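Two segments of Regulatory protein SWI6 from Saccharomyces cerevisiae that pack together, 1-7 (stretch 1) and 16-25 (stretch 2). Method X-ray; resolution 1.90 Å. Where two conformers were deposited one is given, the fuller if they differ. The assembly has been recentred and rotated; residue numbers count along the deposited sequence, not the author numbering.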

# COMPACT_ATOMS: atom_id res chain seq x y z
N ALA A 1 21.31 11.95 6.01
CA ALA A 1 21.93 11.49 4.77
C ALA A 1 20.81 11.11 3.80
O ALA A 1 19.69 10.91 4.22
CB ALA A 1 22.84 10.31 5.02
N LEU A 2 21.12 11.03 2.50
CA LEU A 2 20.11 10.61 1.52
C LEU A 2 20.15 9.10 1.33
O LEU A 2 21.23 8.50 1.28
CB LEU A 2 20.33 11.33 0.18
CG LEU A 2 20.19 12.85 0.17
CD1 LEU A 2 20.48 13.41 -1.20
CD2 LEU A 2 18.80 13.28 0.61
N GLU A 3 18.97 8.48 1.25
CA GLU A 3 18.85 7.04 1.00
C GLU A 3 18.02 6.92 -0.25
O GLU A 3 17.08 7.70 -0.46
CB GLU A 3 18.12 6.37 2.17
CG GLU A 3 18.89 6.43 3.49
CD GLU A 3 18.05 6.04 4.71
OE1 GLU A 3 16.84 5.76 4.57
OE2 GLU A 3 18.61 6.03 5.82
N GLU A 4 18.32 5.95 -1.10
CA GLU A 4 17.64 5.95 -2.39
C GLU A 4 17.38 4.55 -2.95
O GLU A 4 18.22 3.66 -2.82
CB GLU A 4 18.48 6.76 -3.37
CG GLU A 4 17.78 7.14 -4.63
CD GLU A 4 18.51 8.24 -5.38
OE1 GLU A 4 18.27 9.42 -5.07
OE2 GLU A 4 19.32 7.91 -6.26
N VAL A 5 16.21 4.36 -3.54
CA VAL A 5 15.91 3.14 -4.28
C VAL A 5 15.24 3.53 -5.59
O VAL A 5 14.41 4.44 -5.63
CB VAL A 5 15.00 2.17 -3.48
CG1 VAL A 5 13.70 2.85 -3.11
CG2 VAL A 5 14.73 0.90 -4.28
N VAL A 6 15.61 2.85 -6.67
CA VAL A 6 14.98 3.12 -7.96
C VAL A 6 14.41 1.85 -8.58
O VAL A 6 15.01 0.78 -8.49
CB VAL A 6 15.95 3.81 -8.96
CG1 VAL A 6 17.13 2.91 -9.28
CG2 VAL A 6 15.22 4.21 -10.24
N ARG A 7 13.24 1.98 -9.19
CA ARG A 7 12.62 0.88 -9.92
C ARG A 7 12.17 1.41 -11.28
O ARG A 7 12.04 2.62 -11.45
CB ARG A 7 11.44 0.32 -9.13
CG ARG A 7 11.83 -0.30 -7.80
CD ARG A 7 12.53 -1.65 -8.02
NE ARG A 7 13.62 -1.88 -7.07
CZ ARG A 7 13.44 -2.34 -5.84
NH1 ARG A 7 12.22 -2.61 -5.40
NH2 ARG A 7 14.48 -2.53 -5.04
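Stretch 2 (16-25) PLTLTRDSET

Antiparallel strand pairing places side chains directly across from one another on each face of a sheet, and the two segments from SWI6 illustrate how polar partners exploit that register. The strongest side-chain interaction joins Glu3 to Arg21, which occupy a hydrogen-bonded pair. Arg21 NE donates to Glu3 OE1 at 2.9 Å in a salt bridge, and Arg21 NH1 reaches the same oxygen, Glu3 OE1, at 3.0 Å; a weak bond from Arg21 NH1 to Glu3 OE2 spans 3.4 Å. The carboxylate thus meets the guanidinium at its edge, near the plane, where the N-H groups point. Glu3, with chi1 in m and chi2 in t, has its CA-to-CB bond on this face of the sheet, and its end comes nearer to the other strand; Arg21 is extended through chi1 and chi2, both t, and turns at chi3 (p).

On the other face, Glu4 uses the same principle with a neutral partner. Thr20, in the m rotamer, donates from OG1 to Glu4 OE1 at 2.7 Å, a short bond within a non-hydrogen-bonded pair whose CA atoms, Glu4 CA and Thr20 CA, lie 4.6 Å apart.

Between these two faces runs a regular backbone ladder. Residues 16-22 form an extended strand alongside strand 2-7, running in nearly the opposite direction: the N-to-C axes make an angle of 164° and approach to 4.6 Å. Three pairs carry reciprocal bonds. Glu3 N to Arg21 O is 2.9 Å and Arg21 N to Glu3 O is 2.8 Å; Val5 N to Leu19 O is 3.0 Å and Leu19 N to Val5 O is 2.9 Å; Arg7 N to Leu17 O is 3.1 Å and Leu17 N to Arg7 O is 2.9 Å. Between them, the non-hydrogen-bonded pairs bring CA-H groups against carbonyls, as in the contact of Glu4 CA with Leu19 O at 3.3 Å.

Beyond the strand, Ser23 continues the pairing as its backbone turns to helical phi/psi values. Ser23 N donates to Ala1 O at 2.9 Å, and Ala1 N donates to Ser23 OG, also at 2.9 Å. A water extends this end of the interface, accepting from Ala1 N at 2.8 Å and donating to Glu24 OE1 at 2.7 Å, with a weak bond to Asp22 OD1 at 3.1 Å. Asp22 OD1 also accepts from Glu24 N at 2.7 Å and Thr25 N at 3.2 Å, tying the turn back to the strand end.

Van der Waals packing completes the contact. Val5 and Leu19, both buried, share the face of Glu3 and Arg21, with Val5 CG1 3.8 Å from Leu19 CB. On the face of Glu4 and Thr20, Val6 CG2 lies 3.4 Å from Thr18 OG1 and 4.3 Å from Pro16 CB, while Glu4 CG rests 3.4 Å from Thr18 CG2. Together the two segments bury 710 Å², counting both sides.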

# COMPACT_ATOMS: atom_id res chain seq x y z
N PRO A 16 11.64 5.59 -15.02
CA PRO A 16 12.12 5.39 -13.65
C PRO A 16 11.22 6.03 -12.60
O PRO A 16 10.67 7.12 -12.80
CB PRO A 16 13.46 6.13 -13.66
CG PRO A 16 13.21 7.28 -14.60
CD PRO A 16 12.26 6.77 -15.66
N LEU A 17 11.06 5.35 -11.47
CA LEU A 17 10.56 6.02 -10.27
C LEU A 17 11.62 5.89 -9.19
O LEU A 17 11.97 4.77 -8.80
CB LEU A 17 9.20 5.46 -9.80
CG LEU A 17 8.70 6.17 -8.53
CD1 LEU A 17 8.67 7.72 -8.71
CD2 LEU A 17 7.33 5.65 -8.08
N THR A 18 12.15 7.03 -8.74
CA THR A 18 13.16 7.06 -7.68
C THR A 18 12.56 7.55 -6.36
O THR A 18 11.97 8.63 -6.30
CB THR A 18 14.35 7.97 -8.07
OG1 THR A 18 14.94 7.50 -9.28
CG2 THR A 18 15.41 7.99 -6.96
N LEU A 19 12.70 6.74 -5.31
CA LEU A 19 12.38 7.20 -3.96
C LEU A 19 13.67 7.68 -3.29
O LEU A 19 14.60 6.90 -3.08
CB LEU A 19 11.73 6.09 -3.13
CG LEU A 19 10.48 5.47 -3.75
CD1 LEU A 19 9.85 4.42 -2.80
CD2 LEU A 19 9.45 6.55 -4.10
N THR A 20 13.72 8.97 -2.98
CA THR A 20 14.86 9.59 -2.32
C THR A 20 14.41 10.07 -0.95
O THR A 20 13.56 10.96 -0.86
CB THR A 20 15.40 10.79 -3.15
OG1 THR A 20 15.82 10.33 -4.45
CG2 THR A 20 16.60 11.47 -2.45
N ARG A 21 14.94 9.46 0.11
CA ARG A 21 14.54 9.80 1.49
C ARG A 21 15.66 10.55 2.23
O ARG A 21 16.82 10.18 2.13
CB ARG A 21 14.19 8.51 2.27
CG ARG A 21 13.36 8.75 3.55
CD ARG A 21 13.09 7.44 4.34
NE ARG A 21 14.27 7.08 5.12
CZ ARG A 21 14.41 7.27 6.42
NH1 ARG A 21 15.54 6.92 7.03
NH2 ARG A 21 13.42 7.82 7.13
N ASP A 22 15.29 11.59 2.97
CA ASP A 22 16.23 12.28 3.87
C ASP A 22 16.10 11.60 5.24
O ASP A 22 15.03 11.58 5.83
CB ASP A 22 15.86 13.77 3.97
CG ASP A 22 16.80 14.55 4.89
OD1 ASP A 22 17.07 14.11 6.01
OD2 ASP A 22 17.24 15.65 4.48
N SER A 23 17.20 11.03 5.74
CA SER A 23 17.14 10.22 6.96
C SER A 23 16.92 11.06 8.21
O SER A 23 16.56 10.53 9.27
CB SER A 23 18.43 9.39 7.12
OG SER A 23 19.52 10.23 7.43
N GLU A 24 17.16 12.37 8.11
CA GLU A 24 16.95 13.27 9.25
C GLU A 24 15.49 13.74 9.38
O GLU A 24 14.95 13.80 10.48
CB GLU A 24 17.94 14.45 9.21
CG GLU A 24 19.43 14.03 9.11
CD GLU A 24 20.42 15.20 9.04
OE1 GLU A 24 21.00 15.47 7.96
OE2 GLU A 24 20.63 15.85 10.08
N THR A 25 14.83 14.04 8.26
CA THR A 25 13.42 14.44 8.29
C THR A 25 12.46 13.27 8.10
O THR A 25 11.30 13.32 8.53
CB THR A 25 13.10 15.49 7.20
OG1 THR A 25 13.27 14.89 5.91
CG2 THR A 25 14.04 16.70 7.32
O HOH W 1 20.14 14.45 5.63